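Local coordinates for protein Ddb_g0293866 (Dictyostelium discoideum, PDB 5LW6) that binds ADP-ribose through its macrodomain, the part of the longer protein described here, and probably recognises poly-ADP-ribose in the response to DNA damage, at residues A[58-63]-A[71-76]; A[82-87]-A[247-252]; A[97-102]-A[136-141]; A[218-223]-A[235-240]. One frame throughout, in Å; residues are numbered along the deposited sequence. Where two conformers were deposited one is given.

Interactions 1, 2 and 4 are buried and lie on the side of the central sheet where helices 70-87 and 237-253 pack; interaction 3 is only partly buried and ties strand 95-101 to a loop. Helix 70-87 serves interactions 1 and 2, while helix 237-253 serves 2 and 4. Strands 55-59 and 95-101, neighbours in the sheet, connect interaction 1 with interaction 3. The chemistry follows the place: a phenyl edge meeting helix oxygens in 1, stacked rings in 2, small aliphatic packing beside a self-bonded loop in 4. A lysine gripping a loop carbonyl in 3 supplies the one hydrogen bond made between paired segments.

Interaction 1: residues A[58-63]-A[71-76]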
loop_
_atom_site.group_PDB
_atom_site.type_symbol
_atom_site.label_atom_id
_atom_site.label_comp_id
_atom_site.label_asym_id
_atom_site.label_seq_id
_atom_site.Cartn_x
_atom_site.Cartn_y
_atom_site.Cartn_z
ATOM N N PHE A 58 -3.930 -1.740 -2.244
ATOM C CA PHE A 58 -3.094 -0.722 -1.590
ATOM C C PHE A 58 -3.769 0.608 -1.670
ATOM O O PHE A 58 -4.562 0.805 -2.542
ATOM C CB PHE A 58 -1.681 -0.651 -2.183
ATOM C CG PHE A 58 -1.614 -0.267 -3.633
ATOM C CD1 PHE A 58 -1.844 -1.198 -4.621
ATOM C CD2 PHE A 58 -1.294 1.022 -3.988
ATOM C CE1 PHE A 58 -1.784 -0.841 -5.963
ATOM C CE2 PHE A 58 -1.190 1.405 -5.343
ATOM C CZ PHE A 58 -1.425 0.438 -6.341
ATOM N N PRO A 59 -3.511 1.486 -0.685
ATOM C CA PRO A 59 -4.079 2.798 -0.737
ATOM C C PRO A 59 -3.355 3.746 -1.725
ATOM O O PRO A 59 -2.270 3.440 -2.204
ATOM C CB PRO A 59 -3.942 3.253 0.731
ATOM C CG PRO A 59 -2.638 2.712 1.114
ATOM C CD PRO A 59 -2.607 1.318 0.471
ATOM N N PHE A 60 -4.035 4.851 -2.065
ATOM C CA PHE A 60 -3.465 5.962 -2.827
ATOM C C PHE A 60 -2.607 6.741 -1.834
ATOM O O PHE A 60 -3.078 7.619 -1.087
ATOM C CB PHE A 60 -4.619 6.747 -3.416
ATOM C CG PHE A 60 -4.259 7.849 -4.365
ATOM C CD1 PHE A 60 -3.022 7.926 -4.969
ATOM C CD2 PHE A 60 -5.269 8.789 -4.765
ATOM C CE1 PHE A 60 -2.731 8.894 -5.906
ATOM C CE2 PHE A 60 -4.948 9.797 -5.702
ATOM C CZ PHE A 60 -3.685 9.859 -6.250
ATOM N N ILE A 61 -1.348 6.323 -1.768
ATOM C CA ILE A 61 -0.510 6.611 -0.604
ATOM C C ILE A 61 -0.459 8.101 -0.303
ATOM O O ILE A 61 -0.216 8.899 -1.212
ATOM C CB ILE A 61 0.896 5.995 -0.779
ATOM C CG1 ILE A 61 0.775 4.489 -1.171
ATOM C CG2 ILE A 61 1.774 6.359 0.403
ATOM C CD1 ILE A 61 2.141 3.853 -1.354
ATOM N N SER A 62 -0.758 8.418 0.959
ATOM C CA SER A 62 -0.618 9.768 1.595
ATOM C C SER A 62 -1.684 10.770 1.191
ATOM O O SER A 62 -1.611 11.916 1.606
ATOM C CB SER A 62 0.764 10.333 1.318
ATOM O OG SER A 62 1.702 9.519 2.018
ATOM N N THR A 63 -2.673 10.376 0.413
ATOM C CA THR A 63 -3.604 11.333 -0.144
ATOM C C THR A 63 -4.747 11.693 0.733
ATOM O O THR A 63 -5.445 12.683 0.482
ATOM C CB THR A 63 -4.214 10.903 -1.487
ATOM O OG1 THR A 63 -4.913 9.688 -1.386
ATOM C CG2 THR A 63 -3.117 10.767 -2.520
ATOM N N ASP A 71 -2.171 16.440 -6.982
ATOM C CA ASP A 71 -1.524 16.489 -8.305
ATOM C C ASP A 71 -0.188 15.735 -8.260
ATOM O O ASP A 71 0.110 14.940 -9.174
ATOM C CB ASP A 71 -1.255 17.941 -8.703
ATOM C CG ASP A 71 -2.550 18.740 -8.985
ATOM O OD1 ASP A 71 -3.567 18.088 -9.421
ATOM O OD2 ASP A 71 -2.538 20.048 -8.852
ATOM N N ASP A 72 0.622 16.023 -7.235
ATOM C CA ASP A 72 1.958 15.410 -7.099
ATOM C C ASP A 72 1.853 13.896 -6.818
ATOM O O ASP A 72 2.550 13.074 -7.455
ATOM C CB ASP A 72 2.777 16.085 -5.992
ATOM C CG ASP A 72 3.170 17.536 -6.312
ATOM O OD1 ASP A 72 3.185 17.916 -7.521
ATOM O OD2 ASP A 72 3.513 18.284 -5.338
ATOM N N ALA A 73 0.940 13.525 -5.931
ATOM C CA ALA A 73 0.698 12.098 -5.595
ATOM C C ALA A 73 0.191 11.317 -6.781
ATOM O O ALA A 73 0.466 10.151 -6.941
ATOM C CB ALA A 73 -0.285 11.951 -4.456
ATOM N N THR A 74 -0.609 11.931 -7.601
ATOM C CA THR A 74 -1.129 11.238 -8.782
ATOM C C THR A 74 -0.030 10.937 -9.753
ATOM O O THR A 74 0.068 9.834 -10.268
ATOM C CB THR A 74 -2.229 12.085 -9.460
ATOM O OG1 THR A 74 -3.291 12.277 -8.517
ATOM C CG2 THR A 74 -2.713 11.430 -10.781
ATOM N N GLU A 75 0.831 11.920 -10.022
ATOM C CA GLU A 75 1.905 11.717 -10.992
ATOM C C GLU A 75 2.874 10.632 -10.482
ATOM O O GLU A 75 3.330 9.743 -11.242
ATOM C CB GLU A 75 2.631 13.064 -11.234
ATOM C CG GLU A 75 4.148 13.061 -11.155
ATOM C CD GLU A 75 4.649 14.472 -10.966
ATOM O OE1 GLU A 75 4.068 15.409 -11.625
ATOM O OE2 GLU A 75 5.605 14.635 -10.168
ATOM N N ILE A 76 3.218 10.703 -9.205
ATOM C CA ILE A 76 4.172 9.755 -8.632
ATOM C C ILE A 76 3.573 8.345 -8.634
ATOM O O ILE A 76 4.213 7.429 -9.096
ATOM C CB ILE A 76 4.578 10.171 -7.227
ATOM C CG1 ILE A 76 5.492 11.366 -7.286
ATOM C CG2 ILE A 76 5.278 9.038 -6.457
ATOM C CD1 ILE A 76 5.556 12.100 -5.984
#
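The phenyl ring of Phe60 overlaps the flank of helix 70-87 at Ala73 and Thr74, and it does so with its edge. Phe60 CE1 comes 3.6 Å from the carbonyl oxygen Ala73 O, and its CZ lies 3.3 Å from Thr74 OG1; both oxygens sit near the ring plane. Edge C-H groups carry a slight positive charge, so this is probably a mildly favourable approach as well as a close fit. Thr74 OG1 has its main polar partner in its own helix, a hydrogen bond with Ile70 O. CG of Phe60 stands anti to its backbone N (chi1 -173°), which carries the ring out from the end of the strand to the helix.

Thr63 fills the angle between ring and helix. Its methyl CG2 rests over the middle of the Phe60 ring, 3.5 Å above the plane, and also meets Ala73 CB at 3.6 Å. What places that methyl is the turn from Phe60 to Thr63, a type II beta turn: Phe60 O accepts from Thr63 N at 3.2 Å and from Thr63 OG1 at 2.8 Å. With two donors from one residue on a single carbonyl, the threonine is held on both its backbone and its hydroxyl.

The contact joins the first two elements of a beta-alpha-beta unit, strand 55-59 and helix 70-87, whose third member is strand 95-101. Phe60 also reaches Met98 and Val100 of that strand, Leu109 of helix 107-116 and Tyr245 of helix 237-253.

Interaction 2: residues A[82-87]-A[247-252]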
loop_
_atom_site.group_PDB
_atom_site.type_symbol
_atom_site.label_atom_id
_atom_site.label_comp_id
_atom_site.label_asym_id
_atom_site.label_seq_id
_atom_site.Cartn_x
_atom_site.Cartn_y
_atom_site.Cartn_z
ATOM N N SER A 82 3.164 2.328 -13.406
ATOM C CA SER A 82 3.490 2.019 -14.783
ATOM C C SER A 82 4.906 1.463 -14.905
ATOM O O SER A 82 5.142 0.524 -15.666
ATOM C CB SER A 82 3.170 3.201 -15.735
ATOM O OG SER A 82 3.455 2.781 -17.044
ATOM N N GLU A 83 5.856 1.979 -14.117
ATOM C CA GLU A 83 7.189 1.492 -14.097
ATOM C C GLU A 83 7.233 0.003 -13.702
ATOM O O GLU A 83 7.881 -0.824 -14.383
ATOM C CB GLU A 83 8.054 2.318 -13.170
ATOM C CG GLU A 83 9.520 1.927 -13.050
ATOM C CD GLU A 83 10.281 2.769 -12.018
ATOM O OE1 GLU A 83 9.782 2.856 -10.857
ATOM O OE2 GLU A 83 11.380 3.341 -12.332
ATOM N N TYR A 84 6.538 -0.316 -12.634
ATOM C CA TYR A 84 6.471 -1.693 -12.146
ATOM C C TYR A 84 5.779 -2.584 -13.178
ATOM O O TYR A 84 6.318 -3.657 -13.560
ATOM C CB TYR A 84 5.713 -1.674 -10.824
ATOM C CG TYR A 84 5.529 -3.092 -10.217
ATOM C CD1 TYR A 84 6.570 -3.686 -9.494
ATOM C CD2 TYR A 84 4.378 -3.809 -10.398
ATOM C CE1 TYR A 84 6.421 -4.958 -8.942
ATOM C CE2 TYR A 84 4.220 -5.096 -9.866
ATOM C CZ TYR A 84 5.241 -5.676 -9.175
ATOM O OH TYR A 84 5.011 -6.972 -8.711
ATOM N N LEU A 85 4.613 -2.173 -13.685
ATOM C CA LEU A 85 3.851 -3.054 -14.628
ATOM C C LEU A 85 4.594 -3.275 -15.962
ATOM O O LEU A 85 4.548 -4.349 -16.540
ATOM C CB LEU A 85 2.443 -2.566 -14.812
ATOM C CG LEU A 85 1.531 -2.654 -13.573
ATOM C CD1 LEU A 85 0.180 -1.999 -13.894
ATOM C CD2 LEU A 85 1.316 -4.089 -13.170
ATOM N N HIS A 86 5.247 -2.252 -16.469
ATOM C CA HIS A 86 6.021 -2.378 -17.718
ATOM C C HIS A 86 7.177 -3.272 -17.523
ATOM O O HIS A 86 7.466 -4.090 -18.390
ATOM C CB HIS A 86 6.516 -0.998 -18.175
ATOM C CG HIS A 86 5.432 -0.186 -18.816
ATOM N ND1 HIS A 86 5.430 1.197 -18.837
ATOM C CD2 HIS A 86 4.295 -0.568 -19.426
ATOM C CE1 HIS A 86 4.347 1.626 -19.464
ATOM N NE2 HIS A 86 3.626 0.574 -19.804
ATOM N N PHE A 87 7.879 -3.136 -16.417
ATOM C CA PHE A 87 8.982 -4.001 -16.111
ATOM C C PHE A 87 8.508 -5.463 -16.116
ATOM O O PHE A 87 9.267 -6.384 -16.550
ATOM C CB PHE A 87 9.565 -3.654 -14.773
ATOM C CG PHE A 87 10.731 -4.458 -14.362
ATOM C CD1 PHE A 87 11.998 -4.087 -14.720
ATOM C CD2 PHE A 87 10.562 -5.619 -13.553
ATOM C CE1 PHE A 87 13.077 -4.876 -14.312
ATOM C CE2 PHE A 87 11.653 -6.380 -13.144
ATOM C CZ PHE A 87 12.910 -5.979 -13.504
ATOM N N SER A 247 9.437 0.672 -2.323
ATOM C CA SER A 247 9.443 -0.262 -1.218
ATOM C C SER A 247 8.259 -1.203 -1.242
ATOM O O SER A 247 8.384 -2.428 -0.975
ATOM C CB SER A 247 9.412 0.528 0.082
ATOM O OG SER A 247 10.648 1.153 0.184
ATOM N N LEU A 248 7.084 -0.658 -1.485
ATOM C CA LEU A 248 5.887 -1.474 -1.553
ATOM C C LEU A 248 6.006 -2.532 -2.636
ATOM O O LEU A 248 5.680 -3.694 -2.443
ATOM C CB LEU A 248 4.702 -0.540 -1.755
ATOM C CG LEU A 248 3.357 -1.213 -1.952
ATOM C CD1 LEU A 248 2.993 -2.066 -0.737
ATOM C CD2 LEU A 248 2.308 -0.142 -2.211
ATOM N N PHE A 249 6.415 -2.122 -3.834
ATOM C CA PHE A 249 6.489 -3.046 -4.931
ATOM C C PHE A 249 7.668 -3.969 -4.781
ATOM O O PHE A 249 7.599 -5.127 -5.182
ATOM C CB PHE A 249 6.536 -2.294 -6.276
ATOM C CG PHE A 249 5.270 -1.551 -6.593
ATOM C CD1 PHE A 249 3.999 -2.071 -6.239
ATOM C CD2 PHE A 249 5.313 -0.361 -7.182
ATOM C CE1 PHE A 249 2.821 -1.354 -6.498
ATOM C CE2 PHE A 249 4.136 0.357 -7.467
ATOM C CZ PHE A 249 2.913 -0.142 -7.136
ATOM N N ASN A 250 8.705 -3.544 -4.082
ATOM C CA ASN A 250 9.765 -4.472 -3.741
ATOM C C ASN A 250 9.236 -5.591 -2.816
ATOM O O ASN A 250 9.579 -6.753 -3.006
ATOM C CB ASN A 250 10.914 -3.772 -3.022
ATOM C CG ASN A 250 11.717 -2.918 -3.939
ATOM O OD1 ASN A 250 11.587 -2.988 -5.147
ATOM N ND2 ASN A 250 12.605 -2.107 -3.362
ATOM N N ALA A 251 8.395 -5.256 -1.862
ATOM C CA ALA A 251 7.783 -6.241 -1.005
ATOM C C ALA A 251 6.928 -7.194 -1.820
ATOM O O ALA A 251 6.895 -8.402 -1.584
ATOM C CB ALA A 251 6.978 -5.599 0.063
ATOM N N LEU A 252 6.191 -6.666 -2.774
ATOM C CA LEU A 252 5.360 -7.507 -3.597
ATOM C C LEU A 252 6.194 -8.524 -4.331
ATOM O O LEU A 252 5.803 -9.701 -4.434
ATOM C CB LEU A 252 4.539 -6.618 -4.541
ATOM C CG LEU A 252 3.528 -7.320 -5.393
ATOM C CD1 LEU A 252 2.546 -8.137 -4.582
ATOM C CD2 LEU A 252 2.830 -6.267 -6.307
#
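Tyr84 and Phe249 form an offset stack between helices 70-87 and 237-253. Their ring centroids are 4.7 Å apart and the planes are inclined by 26°, so the overlap is partial: Tyr84 CG lies over one face of the phenyl ring, displaced toward its rim. Two further rings meet the tyrosine edge-to-face, those of Tyr42 and His88.

Other apolar contacts continue along helix 237-253. Tyr84 CD1 packs on Phe249 CB at 3.5 Å, close to where the phenylalanine leaves its backbone. One helical turn on, the Leu252 methyl CD2 approaches the far end of the tyrosine, 3.8 Å from Tyr84 CZ and 3.3 Å from its OH. The tyrosine reaches this far because CG is anti to its backbone N (chi1 178°), projecting the ring across the gap between the helices.

One polar group lies within this apolar patch, the phenol hydroxyl, and it is satisfied by a hydrogen bond with OD1 of Asp253, next in sequence to Leu252. The tyrosine is thus fixed in two ways, by stacking at its base and by a polar bond at its tip. That bond probably limits tilting of the ring, while dispersion between rings and methyl groups supplies most of the attraction.

Interaction 3: residues A[97-102]-A[136-141]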
loop_
_atom_site.group_PDB
_atom_site.type_symbol
_atom_site.label_atom_id
_atom_site.label_comp_id
_atom_site.label_asym_id
_atom_site.label_seq_id
_atom_site.Cartn_x
_atom_site.Cartn_y
_atom_site.Cartn_z
ATOM N N LYS A 97 -4.704 -3.334 -7.107
ATOM C CA LYS A 97 -5.959 -2.665 -6.839
ATOM C C LYS A 97 -5.697 -1.542 -5.929
ATOM O O LYS A 97 -5.363 -1.739 -4.752
ATOM C CB LYS A 97 -7.007 -3.609 -6.237
ATOM C CG LYS A 97 -7.271 -4.785 -7.185
ATOM C CD LYS A 97 -8.555 -5.531 -6.854
ATOM C CE LYS A 97 -8.797 -6.675 -7.853
ATOM N NZ LYS A 97 -9.972 -7.449 -7.379
HETATM N N MSE A 98 -5.878 -0.339 -6.438
HETATM C CA MSE A 98 -5.575 0.827 -5.633
HETATM C C MSE A 98 -6.873 1.362 -5.103
HETATM O O MSE A 98 -7.796 1.703 -5.818
HETATM C CB MSE A 98 -4.835 1.895 -6.364
HETATM C CG MSE A 98 -4.432 3.050 -5.481
HETATM SE SE MSE A 98 -3.336 4.382 -6.452
HETATM C CE MSE A 98 -4.776 5.162 -7.271
HETATM N N MSE A 99 -6.943 1.528 -3.804
HETATM C CA MSE A 99 -8.157 1.929 -3.136
HETATM C C MSE A 99 -8.118 3.429 -2.947
HETATM O O MSE A 99 -7.241 3.950 -2.307
HETATM C CB MSE A 99 -8.216 1.246 -1.744
HETATM C CG MSE A 99 -8.194 -0.284 -1.944
HETATM SE SE MSE A 99 -8.204 -1.286 -0.267
HETATM C CE MSE A 99 -6.280 -0.971 0.275
ATOM N N VAL A 100 -9.096 4.132 -3.458
ATOM C CA VAL A 100 -9.181 5.576 -3.414
ATOM C C VAL A 100 -10.451 6.018 -2.654
ATOM O O VAL A 100 -11.567 5.566 -2.954
ATOM C CB VAL A 100 -9.151 6.189 -4.860
ATOM C CG1 VAL A 100 -9.362 7.680 -4.828
ATOM C CG2 VAL A 100 -7.904 5.773 -5.636
ATOM N N GLU A 101 -10.300 6.907 -1.673
ATOM C CA GLU A 101 -11.461 7.346 -0.921
ATOM C C GLU A 101 -12.370 8.197 -1.814
ATOM O O GLU A 101 -11.923 8.889 -2.749
ATOM C CB GLU A 101 -11.034 8.034 0.364
ATOM C CG GLU A 101 -10.378 7.057 1.355
ATOM C CD GLU A 101 -9.853 7.730 2.624
ATOM O OE1 GLU A 101 -10.275 8.883 2.902
ATOM O OE2 GLU A 101 -8.956 7.135 3.294
ATOM N N LYS A 102 -13.664 8.057 -1.587
ATOM C CA LYS A 102 -14.693 8.713 -2.451
ATOM C C LYS A 102 -14.397 10.173 -2.634
ATOM O O LYS A 102 -14.649 10.762 -3.706
ATOM C CB LYS A 102 -16.044 8.607 -1.752
ATOM C CG LYS A 102 -17.219 9.097 -2.586
ATOM C CD LYS A 102 -18.570 8.926 -1.849
ATOM C CE LYS A 102 -18.642 9.754 -0.563
ATOM N NZ LYS A 102 -19.859 9.479 0.269
ATOM N N LEU A 136 -15.846 -1.281 5.273
ATOM C CA LEU A 136 -15.698 -2.716 5.177
ATOM C C LEU A 136 -15.509 -3.241 3.790
ATOM O O LEU A 136 -14.979 -4.375 3.604
ATOM C CB LEU A 136 -16.861 -3.462 5.873
ATOM C CG LEU A 136 -16.721 -3.529 7.396
ATOM C CD1 LEU A 136 -17.977 -4.139 8.004
ATOM C CD2 LEU A 136 -15.532 -4.371 7.826
ATOM N N GLU A 137 -15.959 -2.475 2.789
ATOM C CA GLU A 137 -15.866 -2.912 1.383
ATOM C C GLU A 137 -14.443 -3.109 0.908
ATOM O O GLU A 137 -14.192 -3.745 -0.064
ATOM C CB GLU A 137 -16.559 -1.855 0.495
ATOM C CG GLU A 137 -15.848 -0.486 0.650
ATOM C CD GLU A 137 -16.429 0.681 -0.147
ATOM O OE1 GLU A 137 -16.486 0.565 -1.435
ATOM O OE2 GLU A 137 -16.764 1.720 0.504
ATOM N N GLN A 138 -13.465 -2.586 1.621
ATOM C CA GLN A 138 -12.078 -2.693 1.195
ATOM C C GLN A 138 -11.380 -4.025 1.386
ATOM O O GLN A 138 -10.347 -4.267 0.811
ATOM C CB GLN A 138 -11.289 -1.628 1.920
ATOM C CG GLN A 138 -10.847 -1.902 3.303
ATOM C CD GLN A 138 -10.258 -0.617 3.938
ATOM O OE1 GLN A 138 -9.095 -0.268 3.699
ATOM N NE2 GLN A 138 -11.089 0.111 4.671
ATOM N N PHE A 139 -11.975 -4.926 2.147
ATOM C CA PHE A 139 -11.247 -6.092 2.598
ATOM C C PHE A 139 -11.434 -7.356 1.741
ATOM O O PHE A 139 -10.568 -8.230 1.769
ATOM C CB PHE A 139 -11.652 -6.351 4.040
ATOM C CG PHE A 139 -11.224 -5.248 4.941
ATOM C CD1 PHE A 139 -9.899 -4.943 5.128
ATOM C CD2 PHE A 139 -12.154 -4.480 5.570
ATOM C CE1 PHE A 139 -9.546 -3.901 5.938
ATOM C CE2 PHE A 139 -11.817 -3.388 6.323
ATOM C CZ PHE A 139 -10.472 -3.109 6.507
ATOM N N ASN A 140 -12.524 -7.440 0.970
ATOM C CA ASN A 140 -12.724 -8.626 0.183
ATOM C C ASN A 140 -12.545 -8.356 -1.307
ATOM O O ASN A 140 -13.414 -8.697 -2.098
ATOM C CB ASN A 140 -14.111 -9.245 0.489
ATOM C CG ASN A 140 -14.225 -10.712 0.109
ATOM O OD1 ASN A 140 -13.247 -11.366 -0.156
ATOM N ND2 ASN A 140 -15.426 -11.236 0.126
ATOM N N LEU A 141 -11.378 -7.863 -1.705
ATOM C CA LEU A 141 -11.105 -7.543 -3.116
ATOM C C LEU A 141 -10.291 -8.593 -3.809
ATOM O O LEU A 141 -9.830 -8.350 -4.899
ATOM C CB LEU A 141 -10.391 -6.191 -3.213
ATOM C CG LEU A 141 -11.095 -5.051 -2.479
ATOM C CD1 LEU A 141 -10.188 -3.847 -2.633
ATOM C CD2 LEU A 141 -12.439 -4.728 -3.068
#
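This is a strand-to-loop contact, partly buried, in which Lys97 and Met99 of strand 95-101 meet Gln138 and Leu141 of the connection between strands 125-130 and 145-149. Lys97 gives it a polar clasp: Lys97 NZ donates to the backbone oxygen Leu141 O at 2.6 Å, a short bond. The C=O...N angle is 153° and the donor is tilted 19° from the carbonyl plane. The lysine chain runs extended beyond CG to get there, and on the way Lys97 CD passes 4.1 Å from Leu141 CB.

Met99, a selenomethionine, supplies the apolar half. Met99 SE meets both loop residues, Gln138 CB at 3.8 Å and Leu141 CD1 at 4.0 Å. The Gln138 side chain is itself steadied from several sides. Its CG lies 3.3 Å above the centre of the Phe139 ring, and its NE2 bonds to the carbonyl oxygens of Ser133 and Ser135, bracing the loop internally. Phe139 in turn reaches helix 161-167.

Lys97 and Met99 point to the loop while Met98 between them points away, as expected of an extended strand, and its side chain touches Phe60. The connection leaves the sheet's outermost strand 125-130, skips strands 95-101 and 55-59 and enters strand 145-149, parallel to the strand it left, a crossover within the mixed sheet at the centre of the alpha-beta-alpha macrodomain fold.

Interaction 4: residues A[218-223]-A[235-240]; sequences LGVNMN and ELAKPL
Val220 O takes a hydrogen bond from the hydroxyl Ser62 OG, pinning the backbone of the very residue whose side chain packs on helix 237-253. The two methyls of Val220 divide the work. Val220 CG2 lies 3.5 Å from Leu240 CB and also sits 3.7 Å from Ala237 O, whereas CG1 meets Ala237 CB more loosely at 4.2 Å. Chi1 of 172° puts CG1 opposite the backbone N and CG2 opposite the carbonyl carbon, a setting in which both branches reach the first turn of the helix.

Met222, a selenomethionine, adds a second cover for Ala237. Its chain folds at chi2 and chi3 and brings Met222 SE back to 4.1 Å from Ala237 CB, so the alanine methyl is touched by both Val220 and Met222.

The loop that carries these residues follows strand 213-217 and leads to helix 237-253 of the macrodomain; here it packs against the beginning of the helix it later enters. An Asx turn shapes it: Asn221 OD1 accepts from Asn223 N at 2.9 Å, the donor standing well above the carbonyl plane. The same amide gives its other end to the same residue, Asn221 ND2 to Asn223 O at 2.9 Å, with the acceptor close to the amide plane. Both ends of one side-chain amide are therefore tied to the backbone of Asn223. Nearby, Lys238 of the helix touches Asp72 and Ile76 of helix 70-87.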
loop_
_atom_site.group_PDB
_atom_site.type_symbol
_atom_site.label_atom_id
_atom_site.label_comp_id
_atom_site.label_asym_id
_atom_site.label_seq_id
_atom_site.Cartn_x
_atom_site.Cartn_y
_atom_site.Cartn_z
ATOM N N LEU A 218 4.758 3.318 5.275
ATOM C CA LEU A 218 5.053 4.558 5.962
ATOM C C LEU A 218 5.270 5.671 4.888
ATOM O O LEU A 218 6.387 6.004 4.494
ATOM C CB LEU A 218 6.264 4.370 6.892
ATOM C CG LEU A 218 5.877 3.862 8.271
ATOM C CD1 LEU A 218 5.306 2.477 8.238
ATOM C CD2 LEU A 218 7.103 3.888 9.149
ATOM N N GLY A 219 4.166 6.171 4.350
ATOM C CA GLY A 219 4.209 7.225 3.364
ATOM C C GLY A 219 4.476 8.556 4.094
ATOM O O GLY A 219 4.466 8.630 5.320
ATOM N N VAL A 220 4.607 9.597 3.304
ATOM C CA VAL A 220 4.945 10.914 3.750
ATOM C C VAL A 220 3.681 11.613 4.255
ATOM O O VAL A 220 2.675 11.665 3.584
ATOM C CB VAL A 220 5.578 11.693 2.594
ATOM C CG1 VAL A 220 5.768 13.141 2.961
ATOM C CG2 VAL A 220 6.878 11.056 2.165
ATOM N N ASN A 221 3.745 12.098 5.492
ATOM C CA ASN A 221 2.647 12.876 6.047
ATOM C C ASN A 221 2.924 14.361 5.931
ATOM O O ASN A 221 3.981 14.855 6.276
ATOM C CB ASN A 221 2.487 12.584 7.544
ATOM C CG ASN A 221 1.463 13.478 8.176
ATOM O OD1 ASN A 221 0.374 13.600 7.647
ATOM N ND2 ASN A 221 1.805 14.116 9.319
HETATM N N MSE A 222 1.928 15.048 5.449
HETATM C CA MSE A 222 1.985 16.477 5.350
HETATM C C MSE A 222 1.090 17.186 6.350
HETATM O O MSE A 222 1.122 18.435 6.400
HETATM C CB MSE A 222 1.502 16.969 3.968
HETATM C CG MSE A 222 2.235 16.337 2.774
HETATM SE SE MSE A 222 4.101 16.660 2.676
HETATM C CE MSE A 222 3.965 18.624 2.385
ATOM N N ASN A 223 0.254 16.444 7.105
ATOM C CA ASN A 223 -0.805 16.978 7.985
ATOM C C ASN A 223 -0.234 17.266 9.378
ATOM O O ASN A 223 0.075 16.311 10.114
ATOM C CB ASN A 223 -1.950 15.950 8.055
ATOM C CG ASN A 223 -3.099 16.407 8.900
ATOM O OD1 ASN A 223 -2.978 17.386 9.653
ATOM N ND2 ASN A 223 -4.221 15.688 8.793
ATOM N N GLU A 235 11.880 19.479 0.260
ATOM C CA GLU A 235 12.492 18.877 -0.918
ATOM C C GLU A 235 12.549 17.338 -0.798
ATOM O O GLU A 235 12.852 16.664 -1.761
ATOM C CB GLU A 235 13.884 19.474 -1.163
ATOM C CG GLU A 235 13.798 20.856 -1.842
ATOM C CD GLU A 235 15.124 21.322 -2.457
ATOM O OE1 GLU A 235 16.147 21.378 -1.741
ATOM O OE2 GLU A 235 15.147 21.639 -3.672
ATOM N N LEU A 236 12.238 16.798 0.385
ATOM C CA LEU A 236 12.267 15.386 0.559
ATOM C C LEU A 236 10.928 14.680 0.344
ATOM O O LEU A 236 10.940 13.485 0.289
ATOM C CB LEU A 236 12.758 15.021 1.938
ATOM C CG LEU A 236 14.207 15.294 2.326
ATOM C CD1 LEU A 236 14.620 16.694 1.884
ATOM C CD2 LEU A 236 14.360 15.092 3.859
ATOM N N ALA A 237 9.830 15.415 0.313
ATOM C CA ALA A 237 8.464 14.872 0.259
ATOM C C ALA A 237 8.248 14.035 -0.992
ATOM O O ALA A 237 7.904 12.861 -0.916
ATOM C CB ALA A 237 7.422 15.970 0.350
ATOM N N LYS A 238 8.497 14.607 -2.148
ATOM C CA LYS A 238 8.297 13.806 -3.395
ATOM C C LYS A 238 9.202 12.571 -3.584
ATOM O O LYS A 238 8.710 11.456 -3.908
ATOM C CB LYS A 238 8.258 14.727 -4.617
ATOM C CG LYS A 238 7.090 15.734 -4.598
ATOM C CD LYS A 238 6.891 16.382 -5.973
ATOM C CE LYS A 238 6.879 17.884 -5.992
ATOM N NZ LYS A 238 7.292 18.401 -7.335
ATOM N N PRO A 239 10.512 12.703 -3.333
ATOM C CA PRO A 239 11.377 11.576 -3.338
ATOM C C PRO A 239 11.007 10.467 -2.358
ATOM O O PRO A 239 11.107 9.306 -2.678
ATOM C CB PRO A 239 12.729 12.185 -2.975
ATOM C CG PRO A 239 12.647 13.565 -3.424
ATOM C CD PRO A 239 11.270 13.983 -3.203
ATOM N N LEU A 240 10.609 10.840 -1.151
ATOM C CA LEU A 240 10.194 9.828 -0.195
ATOM C C LEU A 240 8.847 9.181 -0.545
ATOM O O LEU A 240 8.686 8.004 -0.274
ATOM C CB LEU A 240 10.186 10.380 1.200
ATOM C CG LEU A 240 11.585 10.441 1.858
ATOM C CD1 LEU A 240 11.424 11.241 3.124
ATOM C CD2 LEU A 240 12.229 9.094 2.132
#